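Side-chain contacts in aminopeptidase N (Francisella tularensis subsp. tularensis, PDB 5DLL), which probably breaks down intracellular peptides as a zinc-dependent M1-family aminopeptidase, releasing single amino acids, preferably alanine, from their N termini: residues A[42-47]-A[138-143]; A[758-763]-A[802-807]; A[770-775]-A[781-786]. All coordinates share one frame; numbering follows the deposited sequence.

Contact 1. Residues A[42-47]-A[138-143]; sequences TRVTAN and RKITYY. With NA (sodium ion), chain R.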
ATOM      1  N   THR A  42      32.945  -1.385  14.789  1.00 52.06           N
ATOM      2  CA  THR A  42      32.639  -0.050  14.279  1.00 47.51           C
ATOM      3  C   THR A  42      32.543   0.935  15.449  1.00 47.36           C
ATOM      4  O   THR A  42      31.823   0.681  16.415  1.00 44.27           O
ATOM      5  CB  THR A  42      31.309  -0.042  13.494  1.00 44.20           C
ATOM      6  OG1 THR A  42      31.413  -0.906  12.351  1.00 38.88           O
ATOM      7  CG2 THR A  42      30.955   1.368  13.035  1.00 42.92           C
ATOM      8  N   ARG A  43      33.272   2.047  15.357  1.00 47.72           N
ATOM      9  CA  ARG A  43      33.318   3.040  16.433  1.00 49.38           C
ATOM     10  C   ARG A  43      32.464   4.253  16.092  1.00 44.97           C
ATOM     11  O   ARG A  43      32.665   4.876  15.053  1.00 50.62           O
ATOM     12  CB  ARG A  43      34.753   3.495  16.700  1.00 57.87           C
ATOM     13  CG  ARG A  43      35.619   2.472  17.417  1.00 71.87           C
ATOM     14  CD  ARG A  43      37.038   2.993  17.602  1.00 82.70           C
ATOM     15  NE  ARG A  43      37.119   4.063  18.600  1.00 82.96           N
ATOM     16  CZ  ARG A  43      38.160   4.883  18.760  1.00 89.08           C
ATOM     17  NH1 ARG A  43      39.238   4.788  17.985  1.00 90.17           N
ATOM     18  NH2 ARG A  43      38.120   5.815  19.706  1.00 95.15           N
ATOM     19  N   VAL A  44      31.533   4.591  16.984  1.00 41.01           N
ATOM     20  CA  VAL A  44      30.613   5.709  16.786  1.00 38.85           C
ATOM     21  C   VAL A  44      30.784   6.786  17.869  1.00 41.47           C
ATOM     22  O   VAL A  44      30.210   6.702  18.979  1.00 44.01           O
ATOM     23  CB  VAL A  44      29.148   5.225  16.739  1.00 39.91           C
ATOM     24  CG1 VAL A  44      28.221   6.367  16.343  1.00 39.85           C
ATOM     25  CG2 VAL A  44      29.005   4.053  15.774  1.00 39.27           C
ATOM     26  N   THR A  45      31.587   7.794  17.527  1.00 40.66           N
ATOM     27  CA  THR A  45      31.694   9.019  18.313  1.00 39.90           C
ATOM     28  C   THR A  45      30.497   9.894  17.976  1.00 36.76           C
ATOM     29  O   THR A  45      30.107   9.978  16.815  1.00 33.86           O
ATOM     30  CB  THR A  45      32.982   9.802  17.984  1.00 43.33           C
ATOM     31  OG1 THR A  45      34.106   8.911  17.967  1.00 44.22           O
ATOM     32  CG2 THR A  45      33.220  10.911  19.015  1.00 43.77           C
ATOM     33  N   ALA A  46      29.916  10.541  18.982  1.00 37.48           N
ATOM     34  CA  ALA A  46      28.729  11.375  18.777  1.00 36.68           C
ATOM     35  C   ALA A  46      28.706  12.571  19.719  1.00 40.67           C
ATOM     36  O   ALA A  46      28.753  12.406  20.939  1.00 37.22           O
ATOM     37  CB  ALA A  46      27.459  10.557  18.950  1.00 33.19           C
ATOM     38  N   ASN A  47      28.622  13.767  19.138  1.00 44.71           N
ATOM     39  CA  ASN A  47      28.502  15.001  19.901  1.00 46.79           C
ATOM     40  C   ASN A  47      27.072  15.502  19.847  1.00 41.98           C
ATOM     41  O   ASN A  47      26.615  15.973  18.809  1.00 48.64           O
ATOM     42  CB  ASN A  47      29.437  16.070  19.348  1.00 53.91           C
ATOM     43  CG  ASN A  47      30.856  15.909  19.832  1.00 51.91           C
ATOM     44  OD1 ASN A  47      31.401  16.800  20.475  1.00 64.54           O
ATOM     45  ND2 ASN A  47      31.467  14.774  19.521  1.00 55.71           N
ATOM     46  N   ARG A 138      18.757   3.788  18.395  1.00 39.28           N
ATOM     47  CA  ARG A 138      19.329   3.507  19.719  1.00 38.19           C
ATOM     48  C   ARG A 138      20.335   2.349  19.717  1.00 35.60           C
ATOM     49  O   ARG A 138      21.201   2.299  20.582  1.00 36.68           O
ATOM     50  CB  ARG A 138      18.225   3.243  20.747  1.00 41.17           C
ATOM     51  CG  ARG A 138      17.421   1.971  20.518  1.00 43.03           C
ATOM     52  CD  ARG A 138      16.284   1.850  21.520  1.00 44.51           C
ATOM     53  NE  ARG A 138      15.295   2.916  21.358  1.00 50.69           N
ATOM     54  CZ  ARG A 138      14.228   3.090  22.137  1.00 51.03           C
ATOM     55  NH1 ARG A 138      13.992   2.267  23.151  1.00 52.11           N
ATOM     56  NH2 ARG A 138      13.389   4.095  21.903  1.00 55.10           N
ATOM     57  N   LYS A 139      20.226   1.438  18.744  1.00 33.68           N
ATOM     58  CA  LYS A 139      21.222   0.377  18.536  1.00 36.57           C
ATOM     59  C   LYS A 139      22.491   0.828  17.784  1.00 39.45           C
ATOM     60  O   LYS A 139      23.269  -0.018  17.324  1.00 36.37           O
ATOM     61  CB  LYS A 139      20.606  -0.799  17.770  1.00 36.87           C
ATOM     62  CG  LYS A 139      19.463  -1.508  18.469  1.00 42.44           C
ATOM     63  CD  LYS A 139      19.142  -2.811  17.753  1.00 50.30           C
ATOM     64  CE  LYS A 139      17.901  -3.487  18.316  1.00 59.04           C
ATOM     65  NZ  LYS A 139      17.566  -4.735  17.570  1.00 57.29           N
ATOM     66  N   ILE A 140      22.698   2.138  17.643  1.00 41.95           N
ATOM     67  CA  ILE A 140      23.875   2.668  16.950  1.00 40.66           C
ATOM     68  C   ILE A 140      24.698   3.533  17.897  1.00 37.31           C
ATOM     69  O   ILE A 140      25.906   3.349  18.013  1.00 37.82           O
ATOM     70  CB  ILE A 140      23.475   3.467  15.692  1.00 43.52           C
ATOM     71  CG1 ILE A 140      22.741   2.549  14.709  1.00 46.41           C
ATOM     72  CG2 ILE A 140      24.705   4.079  15.029  1.00 50.65           C
ATOM     73  CD1 ILE A 140      22.176   3.249  13.494  1.00 45.88           C
ATOM     74  N   THR A 141      24.044   4.489  18.549  1.00 36.33           N
ATOM     75  CA  THR A 141      24.651   5.232  19.652  1.00 37.74           C
ATOM     76  C   THR A 141      23.532   5.675  20.585  1.00 34.80           C
ATOM     77  O   THR A 141      22.354   5.473  20.278  1.00 33.64           O
ATOM     78  CB  THR A 141      25.516   6.424  19.156  1.00 42.32           C
ATOM     79  OG1 THR A 141      26.474   6.809  20.163  1.00 50.16           O
ATOM     80  CG2 THR A 141      24.652   7.620  18.766  1.00 43.28           C
ATOM     81  N   TYR A 142      23.905   6.253  21.724  1.00 37.25           N
ATOM     82  CA  TYR A 142      22.942   6.662  22.748  1.00 41.33           C
ATOM     83  C   TYR A 142      22.248   7.949  22.326  1.00 43.23           C
ATOM     84  O   TYR A 142      22.908   8.955  22.064  1.00 57.44           O
ATOM     85  CB  TYR A 142      23.626   6.863  24.105  1.00 42.55           C
ATOM     86  CG  TYR A 142      23.979   5.579  24.834  1.00 43.45           C
ATOM     87  CD1 TYR A 142      23.029   4.905  25.593  1.00 43.75           C
ATOM     88  CD2 TYR A 142      25.267   5.052  24.780  1.00 43.84           C
ATOM     89  CE1 TYR A 142      23.348   3.734  26.267  1.00 48.33           C
ATOM     90  CE2 TYR A 142      25.593   3.882  25.453  1.00 44.37           C
ATOM     91  CZ  TYR A 142      24.633   3.229  26.196  1.00 45.21           C
ATOM     92  OH  TYR A 142      24.950   2.069  26.868  1.00 46.67           O
ATOM     93  N   TYR A 143      20.920   7.911  22.279  1.00 42.80           N
ATOM     94  CA  TYR A 143      20.120   9.016  21.754  1.00 41.07           C
ATOM     95  C   TYR A 143      18.763   9.110  22.466  1.00 42.99           C
ATOM     96  O   TYR A 143      18.387   8.211  23.222  1.00 41.62           O
ATOM     97  CB  TYR A 143      19.900   8.800  20.253  1.00 38.98           C
ATOM     98  CG  TYR A 143      19.691  10.076  19.473  1.00 41.33           C
ATOM     99  CD1 TYR A 143      20.755  10.942  19.229  1.00 39.64           C
ATOM    100  CD2 TYR A 143      18.436  10.421  18.975  1.00 40.82           C
ATOM    101  CE1 TYR A 143      20.575  12.114  18.519  1.00 38.37           C
ATOM    102  CE2 TYR A 143      18.248  11.595  18.265  1.00 37.42           C
ATOM    103  CZ  TYR A 143      19.324  12.434  18.039  1.00 37.21           C
ATOM    104  OH  TYR A 143      19.159  13.603  17.338  1.00 42.11           O
TER
HETATM  105 NA    NA R 917      28.779   7.539  20.525  1.00 56.96          NA
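A sodium site in the N-terminal beta domain joins Val44 and Ala46, on strand 42-52, to Ile140 and Thr141 of the loop that follows strand 128-131. Across this contact the ion takes one backbone and one side-chain oxygen: Val44 O binds the sodium at 2.3 Å and Thr141 OG1 at 2.4 Å. These two bonds meet at the metal at about 113°, so the two oxygens do not face each other across the ion. Thr141 brings its hydroxyl to the metal by setting OG1 roughly opposite the backbone N (chi1 -158°).

Beside the ion the side chains meet by van der Waals contact. Val44 CG1 lies 3.9 Å from Thr141 CB, the two branched side chains meeting at a slant. Its other methyl, Val44 CG2, approaches a backbone carbonyl, coming within 3.9 Å of Ile140 O, and lies 4.4 Å from Ile140 CG2. Ala46, two residues on and on the same side of the strand, places CB 4.1 Å from Thr141 CG2 and so packs on the methyl as well as beside the metal-binding hydroxyl.

Thr106, on the adjacent strand 101-110, completes the sodium site through its O and OG1. Strand 42-52 is hydrogen-bonded between 26-36 and 101-110, and Phe35 of strand 26-36 packs against both Val44 and Ile140.

Contact 2. Residues A[758-763]-A[802-807]; sequences SALDIV and YAFMAD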
ATOM      1  N   SER A 758      -7.878 -30.371 -13.369  1.00 60.35           N
ATOM      2  CA  SER A 758      -6.494 -30.805 -13.169  1.00 60.90           C
ATOM      3  C   SER A 758      -5.557 -29.741 -12.593  1.00 55.27           C
ATOM      4  O   SER A 758      -4.341 -29.922 -12.620  1.00 60.34           O
ATOM      5  CB  SER A 758      -5.919 -31.308 -14.499  1.00 63.74           C
ATOM      6  OG  SER A 758      -5.774 -30.241 -15.422  1.00 59.90           O
ATOM      7  N   ALA A 759      -6.110 -28.644 -12.072  1.00 53.82           N
ATOM      8  CA  ALA A 759      -5.305 -27.558 -11.501  1.00 44.58           C
ATOM      9  C   ALA A 759      -4.436 -28.042 -10.343  1.00 47.36           C
ATOM     10  O   ALA A 759      -3.245 -27.733 -10.275  1.00 44.86           O
ATOM     11  CB  ALA A 759      -6.209 -26.422 -11.041  1.00 43.38           C
ATOM     12  N   LEU A 760      -5.037 -28.813  -9.442  1.00 52.78           N
ATOM     13  CA  LEU A 760      -4.329 -29.332  -8.275  1.00 48.88           C
ATOM     14  C   LEU A 760      -3.219 -30.302  -8.667  1.00 47.87           C
ATOM     15  O   LEU A 760      -2.110 -30.220  -8.140  1.00 57.72           O
ATOM     16  CB  LEU A 760      -5.314 -30.015  -7.326  1.00 54.98           C
ATOM     17  CG  LEU A 760      -4.764 -30.525  -5.993  1.00 54.84           C
ATOM     18  CD1 LEU A 760      -3.917 -29.473  -5.291  1.00 49.17           C
ATOM     19  CD2 LEU A 760      -5.918 -30.977  -5.111  1.00 58.67           C
ATOM     20  N   ASP A 761      -3.518 -31.210  -9.593  1.00 49.10           N
ATOM     21  CA  ASP A 761      -2.522 -32.152 -10.111  1.00 53.13           C
ATOM     22  C   ASP A 761      -1.298 -31.429 -10.659  1.00 51.67           C
ATOM     23  O   ASP A 761      -0.163 -31.838 -10.416  1.00 49.48           O
ATOM     24  CB  ASP A 761      -3.123 -33.009 -11.227  1.00 59.56           C
ATOM     25  CG  ASP A 761      -4.206 -33.938 -10.730  1.00 66.54           C
ATOM     26  OD1 ASP A 761      -3.932 -34.721  -9.794  1.00 55.98           O
ATOM     27  OD2 ASP A 761      -5.327 -33.885 -11.281  1.00 72.08           O
ATOM     28  N   ILE A 762      -1.542 -30.353 -11.401  1.00 50.33           N
ATOM     29  CA  ILE A 762      -0.475 -29.583 -12.031  1.00 56.60           C
ATOM     30  C   ILE A 762       0.392 -28.916 -10.970  1.00 49.48           C
ATOM     31  O   ILE A 762       1.618 -28.949 -11.059  1.00 51.73           O
ATOM     32  CB  ILE A 762      -1.037 -28.525 -13.010  1.00 59.21           C
ATOM     33  CG1 ILE A 762      -1.710 -29.210 -14.204  1.00 60.59           C
ATOM     34  CG2 ILE A 762       0.069 -27.604 -13.520  1.00 62.79           C
ATOM     35  CD1 ILE A 762      -2.737 -28.345 -14.901  1.00 65.56           C
ATOM     36  N   VAL A 763      -0.256 -28.325  -9.969  1.00 48.05           N
ATOM     37  CA  VAL A 763       0.446 -27.661  -8.864  1.00 51.55           C
ATOM     38  C   VAL A 763       1.321 -28.647  -8.074  1.00 57.74           C
ATOM     39  O   VAL A 763       2.413 -28.285  -7.615  1.00 51.80           O
ATOM     40  CB  VAL A 763      -0.552 -26.953  -7.916  1.00 47.22           C
ATOM     41  CG1 VAL A 763       0.146 -26.433  -6.666  1.00 50.54           C
ATOM     42  CG2 VAL A 763      -1.246 -25.806  -8.639  1.00 48.08           C
ATOM     43  N   TYR A 802      -7.943 -28.371   0.457  1.00 46.64           N
ATOM     44  CA  TYR A 802      -7.687 -28.118   1.875  1.00 44.33           C
ATOM     45  C   TYR A 802      -6.634 -29.077   2.404  1.00 42.59           C
ATOM     46  O   TYR A 802      -5.803 -28.693   3.219  1.00 49.53           O
ATOM     47  CB  TYR A 802      -8.975 -28.233   2.702  1.00 44.16           C
ATOM     48  CG  TYR A 802     -10.094 -27.354   2.194  1.00 44.04           C
ATOM     49  CD1 TYR A 802      -9.899 -25.991   2.011  1.00 45.57           C
ATOM     50  CD2 TYR A 802     -11.340 -27.885   1.884  1.00 48.46           C
ATOM     51  CE1 TYR A 802     -10.910 -25.183   1.528  1.00 46.19           C
ATOM     52  CE2 TYR A 802     -12.364 -27.082   1.407  1.00 44.96           C
ATOM     53  CZ  TYR A 802     -12.140 -25.732   1.232  1.00 43.73           C
ATOM     54  OH  TYR A 802     -13.144 -24.923   0.761  1.00 39.74           O
ATOM     55  N   ALA A 803      -6.671 -30.320   1.934  1.00 44.75           N
ATOM     56  CA  ALA A 803      -5.704 -31.338   2.346  1.00 46.85           C
ATOM     57  C   ALA A 803      -4.309 -31.052   1.786  1.00 44.69           C
ATOM     58  O   ALA A 803      -3.308 -31.224   2.480  1.00 48.43           O
ATOM     59  CB  ALA A 803      -6.175 -32.722   1.921  1.00 48.82           C
ATOM     60  N   PHE A 804      -4.246 -30.620   0.534  1.00 45.60           N
ATOM     61  CA  PHE A 804      -2.984 -30.180  -0.054  1.00 48.83           C
ATOM     62  C   PHE A 804      -2.409 -28.970   0.687  1.00 45.85           C
ATOM     63  O   PHE A 804      -1.187 -28.828   0.788  1.00 52.07           O
ATOM     64  CB  PHE A 804      -3.158 -29.851  -1.542  1.00 50.40           C
ATOM     65  CG  PHE A 804      -1.981 -29.136  -2.145  1.00 52.51           C
ATOM     66  CD1 PHE A 804      -0.808 -29.821  -2.434  1.00 56.00           C
ATOM     67  CD2 PHE A 804      -2.041 -27.772  -2.416  1.00 51.82           C
ATOM     68  CE1 PHE A 804       0.282 -29.164  -2.985  1.00 59.75           C
ATOM     69  CE2 PHE A 804      -0.956 -27.110  -2.969  1.00 52.91           C
ATOM     70  CZ  PHE A 804       0.207 -27.807  -3.254  1.00 54.06           C
ATOM     71  N   MET A 805      -3.283 -28.108   1.202  1.00 41.05           N
ATOM     72  CA  MET A 805      -2.845 -26.933   1.949  1.00 41.22           C
ATOM     73  C   MET A 805      -2.277 -27.291   3.330  1.00 42.27           C
ATOM     74  O   MET A 805      -1.272 -26.715   3.748  1.00 46.30           O
ATOM     75  CB  MET A 805      -3.984 -25.915   2.077  1.00 44.38           C
ATOM     76  CG  MET A 805      -3.540 -24.520   2.514  1.00 49.47           C
ATOM     77  SD  MET A 805      -2.303 -23.722   1.454  1.00 46.17           S
ATOM     78  CE  MET A 805      -3.265 -23.316  -0.001  1.00 43.95           C
ATOM     79  N   ALA A 806      -2.906 -28.233   4.034  1.00 42.39           N
ATOM     80  CA  ALA A 806      -2.392 -28.704   5.334  1.00 41.67           C
ATOM     81  C   ALA A 806      -1.015 -29.359   5.189  1.00 44.16           C
ATOM     82  O   ALA A 806      -0.122 -29.132   6.011  1.00 47.68           O
ATOM     83  CB  ALA A 806      -3.368 -29.674   5.988  1.00 40.06           C
ATOM     84  N   ASP A 807      -0.859 -30.167   4.141  1.00 43.50           N
ATOM     85  CA  ASP A 807       0.399 -30.852   3.861  1.00 45.27           C
ATOM     86  C   ASP A 807       1.518 -29.853   3.611  1.00 45.01           C
ATOM     87  O   ASP A 807       2.574 -29.925   4.231  1.00 47.62           O
ATOM     88  CB  ASP A 807       0.260 -31.766   2.639  1.00 49.00           C
ATOM     89  CG  ASP A 807      -0.687 -32.933   2.874  1.00 53.63           C
ATOM     90  OD1 ASP A 807      -1.034 -33.226   4.041  1.00 60.20           O
ATOM     91  OD2 ASP A 807      -1.085 -33.564   1.874  1.00 56.87           O
TER
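Phe804 meets Leu760 and Val763 where helices 800-815 and 759-767 come together in the C-terminal all-helical domain, of ARM-repeat type by its family. The contact is wholly apolar and is centred on one aromatic ring. Along 802-807, Tyr802 comes first and faces other neighbours: its ring lies edge-to-face with Tyr794, its hydroxyl is hydrogen-bonded to His795 ND1, and helix 835-849 packs on it.

Phe804 turns toward the partner helix. Its CG stands anti to the backbone N (chi1 168°), which directs the ring toward helix 759-767. Leu760 CD1 lies over one face of this ring as a CH-pi contact, 4.1 Å from the centroid of the Phe804 ring and 28° off its normal. The methyl is displaced toward the root of the ring: Leu760 CD1 is 3.7 Å from Phe804 CG and 3.8 Å from Phe804 CB. The two side chains run past one another in opposing directions. Val763, one helical turn later, takes the far end, with its CG1 3.7 Å from Phe804 CZ; it approaches the ring obliquely, and its side chain lies about perpendicular to that of Phe804.

Met805, next in sequence, leaves the partner helix aside and packs on Ile784 of helix 777-788, while the backbone runs on as regular helix to Asp807. The valine's hold on the outer part of the aromatic ring includes a second carbon, Val763 CG1 lying 3.9 Å from Phe804 CE2.

Contact 3. Residues A[770-775]-A[781-786]; sequences PAYNPK and YSLIGG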
ATOM      1  N   PRO A 770      12.139 -28.011 -10.847  1.00 64.90           N
ATOM      2  CA  PRO A 770      13.270 -27.199 -10.376  1.00 68.80           C
ATOM      3  C   PRO A 770      12.970 -25.699 -10.365  1.00 73.93           C
ATOM      4  O   PRO A 770      13.638 -24.943  -9.657  1.00 73.15           O
ATOM      5  CB  PRO A 770      14.371 -27.512 -11.394  1.00 66.30           C
ATOM      6  CG  PRO A 770      13.631 -27.848 -12.641  1.00 63.83           C
ATOM      7  CD  PRO A 770      12.412 -28.594 -12.175  1.00 66.52           C
ATOM      8  N   ALA A 771      11.981 -25.284 -11.160  1.00 74.02           N
ATOM      9  CA  ALA A 771      11.450 -23.921 -11.121  1.00 64.92           C
ATOM     10  C   ALA A 771      10.846 -23.563  -9.760  1.00 66.80           C
ATOM     11  O   ALA A 771      10.810 -22.390  -9.393  1.00 65.36           O
ATOM     12  CB  ALA A 771      10.408 -23.732 -12.208  1.00 65.58           C
ATOM     13  N   TYR A 772      10.355 -24.567  -9.033  1.00 60.10           N
ATOM     14  CA  TYR A 772       9.879 -24.369  -7.668  1.00 57.16           C
ATOM     15  C   TYR A 772      10.985 -24.640  -6.656  1.00 56.38           C
ATOM     16  O   TYR A 772      11.892 -25.438  -6.898  1.00 52.35           O
ATOM     17  CB  TYR A 772       8.684 -25.280  -7.379  1.00 59.68           C
ATOM     18  CG  TYR A 772       8.010 -25.030  -6.040  1.00 57.36           C
ATOM     19  CD1 TYR A 772       7.225 -23.898  -5.829  1.00 51.61           C
ATOM     20  CD2 TYR A 772       8.150 -25.932  -4.987  1.00 62.53           C
ATOM     21  CE1 TYR A 772       6.608 -23.668  -4.611  1.00 50.08           C
ATOM     22  CE2 TYR A 772       7.529 -25.713  -3.766  1.00 60.84           C
ATOM     23  CZ  TYR A 772       6.759 -24.579  -3.582  1.00 55.97           C
ATOM     24  OH  TYR A 772       6.147 -24.358  -2.367  1.00 52.32           O
ATOM     25  N   ASN A 773      10.892 -23.943  -5.527  1.00 58.09           N
ATOM     26  CA  ASN A 773      11.757 -24.149  -4.375  1.00 55.69           C
ATOM     27  C   ASN A 773      11.013 -23.629  -3.141  1.00 54.61           C
ATOM     28  O   ASN A 773      10.729 -22.433  -3.055  1.00 50.40           O
ATOM     29  CB  ASN A 773      13.083 -23.406  -4.552  1.00 55.84           C
ATOM     30  CG  ASN A 773      14.153 -23.884  -3.591  1.00 60.30           C
ATOM     31  OD1 ASN A 773      13.909 -24.060  -2.395  1.00 61.92           O
ATOM     32  ND2 ASN A 773      15.356 -24.093  -4.110  1.00 63.21           N
ATOM     33  N   PRO A 774      10.687 -24.522  -2.189  1.00 58.17           N
ATOM     34  CA  PRO A 774       9.914 -24.116  -1.007  1.00 60.05           C
ATOM     35  C   PRO A 774      10.688 -23.251  -0.007  1.00 61.04           C
ATOM     36  O   PRO A 774      10.079 -22.676   0.898  1.00 54.55           O
ATOM     37  CB  PRO A 774       9.528 -25.452  -0.364  1.00 62.97           C
ATOM     38  CG  PRO A 774      10.607 -26.391  -0.776  1.00 64.90           C
ATOM     39  CD  PRO A 774      11.052 -25.951  -2.143  1.00 61.75           C
ATOM     40  N   LYS A 775      12.011 -23.178  -0.162  1.00 67.14           N
ATOM     41  CA  LYS A 775      12.850 -22.302   0.657  1.00 72.51           C
ATOM     42  C   LYS A 775      12.721 -20.835   0.229  1.00 72.89           C
ATOM     43  O   LYS A 775      12.894 -19.933   1.051  1.00 68.38           O
ATOM     44  CB  LYS A 775      14.315 -22.750   0.577  1.00 81.46           C
ATOM     45  CG  LYS A 775      15.250 -22.109   1.597  1.00 91.51           C
ATOM     46  CD  LYS A 775      14.961 -22.569   3.020  1.00 84.88           C
ATOM     47  CE  LYS A 775      15.886 -21.906   4.029  1.00 80.11           C
ATOM     48  NZ  LYS A 775      15.544 -22.272   5.432  1.00 80.70           N
ATOM     49  N   TYR A 781       4.497 -17.881  -2.557  1.00 44.08           N
ATOM     50  CA  TYR A 781       3.341 -16.992  -2.772  1.00 48.30           C
ATOM     51  C   TYR A 781       2.783 -17.148  -4.182  1.00 47.30           C
ATOM     52  O   TYR A 781       1.579 -17.004  -4.406  1.00 48.68           O
ATOM     53  CB  TYR A 781       3.704 -15.521  -2.523  1.00 48.72           C
ATOM     54  CG  TYR A 781       4.368 -15.248  -1.189  1.00 57.76           C
ATOM     55  CD1 TYR A 781       3.988 -15.937  -0.035  1.00 60.71           C
ATOM     56  CD2 TYR A 781       5.370 -14.288  -1.074  1.00 64.23           C
ATOM     57  CE1 TYR A 781       4.595 -15.686   1.183  1.00 61.26           C
ATOM     58  CE2 TYR A 781       5.983 -14.030   0.145  1.00 66.42           C
ATOM     59  CZ  TYR A 781       5.590 -14.732   1.268  1.00 63.78           C
ATOM     60  OH  TYR A 781       6.191 -14.483   2.480  1.00 75.86           O
ATOM     61  N   SER A 782       3.671 -17.436  -5.128  1.00 48.25           N
ATOM     62  CA  SER A 782       3.276 -17.680  -6.508  1.00 46.25           C
ATOM     63  C   SER A 782       2.464 -18.959  -6.633  1.00 43.96           C
ATOM     64  O   SER A 782       1.307 -18.918  -7.046  1.00 43.89           O
ATOM     65  CB  SER A 782       4.509 -17.765  -7.410  1.00 45.66           C
ATOM     66  OG  SER A 782       5.210 -16.537  -7.411  1.00 48.81           O
ATOM     67  N   LEU A 783       3.070 -20.087  -6.268  1.00 43.13           N
ATOM     68  CA  LEU A 783       2.452 -21.390  -6.493  1.00 43.27           C
ATOM     69  C   LEU A 783       1.370 -21.711  -5.464  1.00 45.51           C
ATOM     70  O   LEU A 783       0.237 -22.026  -5.833  1.00 44.04           O
ATOM     71  CB  LEU A 783       3.505 -22.500  -6.494  1.00 44.34           C
ATOM     72  CG  LEU A 783       2.974 -23.884  -6.894  1.00 45.33           C
ATOM     73  CD1 LEU A 783       2.512 -23.886  -8.344  1.00 46.42           C
ATOM     74  CD2 LEU A 783       4.026 -24.956  -6.660  1.00 47.26           C
ATOM     75  N   ILE A 784       1.723 -21.641  -4.180  1.00 44.75           N
ATOM     76  CA  ILE A 784       0.808 -22.056  -3.115  1.00 44.15           C
ATOM     77  C   ILE A 784      -0.233 -20.971  -2.829  1.00 44.46           C
ATOM     78  O   ILE A 784      -1.430 -21.254  -2.778  1.00 44.54           O
ATOM     79  CB  ILE A 784       1.559 -22.429  -1.817  1.00 47.99           C
ATOM     80  CG1 ILE A 784       2.657 -23.475  -2.091  1.00 48.44           C
ATOM     81  CG2 ILE A 784       0.580 -22.930  -0.756  1.00 53.26           C
ATOM     82  CD1 ILE A 784       2.190 -24.736  -2.791  1.00 44.68           C
ATOM     83  N   GLY A 785       0.226 -19.733  -2.648  1.00 43.92           N
ATOM     84  CA  GLY A 785      -0.673 -18.590  -2.461  1.00 44.64           C
ATOM     85  C   GLY A 785      -1.530 -18.327  -3.687  1.00 42.81           C
ATOM     86  O   GLY A 785      -2.670 -17.880  -3.571  1.00 42.61           O
ATOM     87  N   GLY A 786      -0.971 -18.603  -4.864  1.00 43.38           N
ATOM     88  CA  GLY A 786      -1.710 -18.535  -6.118  1.00 45.23           C
ATOM     89  C   GLY A 786      -2.793 -19.592  -6.236  1.00 47.49           C
ATOM     90  O   GLY A 786      -3.841 -19.336  -6.823  1.00 50.95           O
TER
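The phenol ring of Tyr772 carries a methyl of Leu783 on one face and meets Ile784 at its hydroxyl end. Leu783 CD2 sits 3.8 Å from the centroid of the Tyr772 ring, 28° off the normal, in a CH-pi contact. It is shifted toward one side of the ring, with Leu783 CD2 3.5 Å from both Tyr772 CD1 and Tyr772 CE1. Leu783 CB follows along that same side, 3.8 Å from Tyr772 CE1, so the leucine touches the ring with the root of its side chain as well as with one branch tip. At the far end of the phenol, Tyr772 OH lies 3.6 Å from Ile784 CG1, with Ile784 CD1 slightly farther off; this is van der Waals contact between an oxygen and an aliphatic chain. Both aliphatic side chains run about perpendicular to the tyrosine.

Tyr772 belongs to the connection between helices 759-767 and 777-788 in the C-terminal helical domain, so its ring folds back from the inter-helix loop onto the second of the two helices. With chi1 at -173° the ring is extended away from its own backbone N and reaches that helix, while Val767, at the end of the first, also packs on it.

Just beyond the tyrosine the loop makes an Asx turn: Asn773 OD1 accepts Lys775 N at 3.1 Å, the donor lying in the carbonyl plane on a lone pair, with an N-H...O angle of 152°. Pro774, inside this turn, packs on Leu812 and Phe815 of helix 800-815.

From the N terminus, contact 1 comes first: it closes a span of 90 residues containing much strand and no helix, and ties a loop to the sheet of the N-terminal domain. Contacts 2 and 3 follow it in series, within the C-terminal helical domain, their centres about 52 and about 42 Å from that of contact 1. There, 758-763 with 802-807 encloses 38 residues, and within them 770-775 with 781-786 closes a five-residue span, mostly the first turn of helix 777-788. These two contacts touch: Phe804 CZ reaches Ile784 CD1 at 3.7 Å, and Val763 CG1 lies 3.8 Å from Leu783 CG. Helices 759-767 and 800-815 thus both meet apolar side chains of helix 777-788.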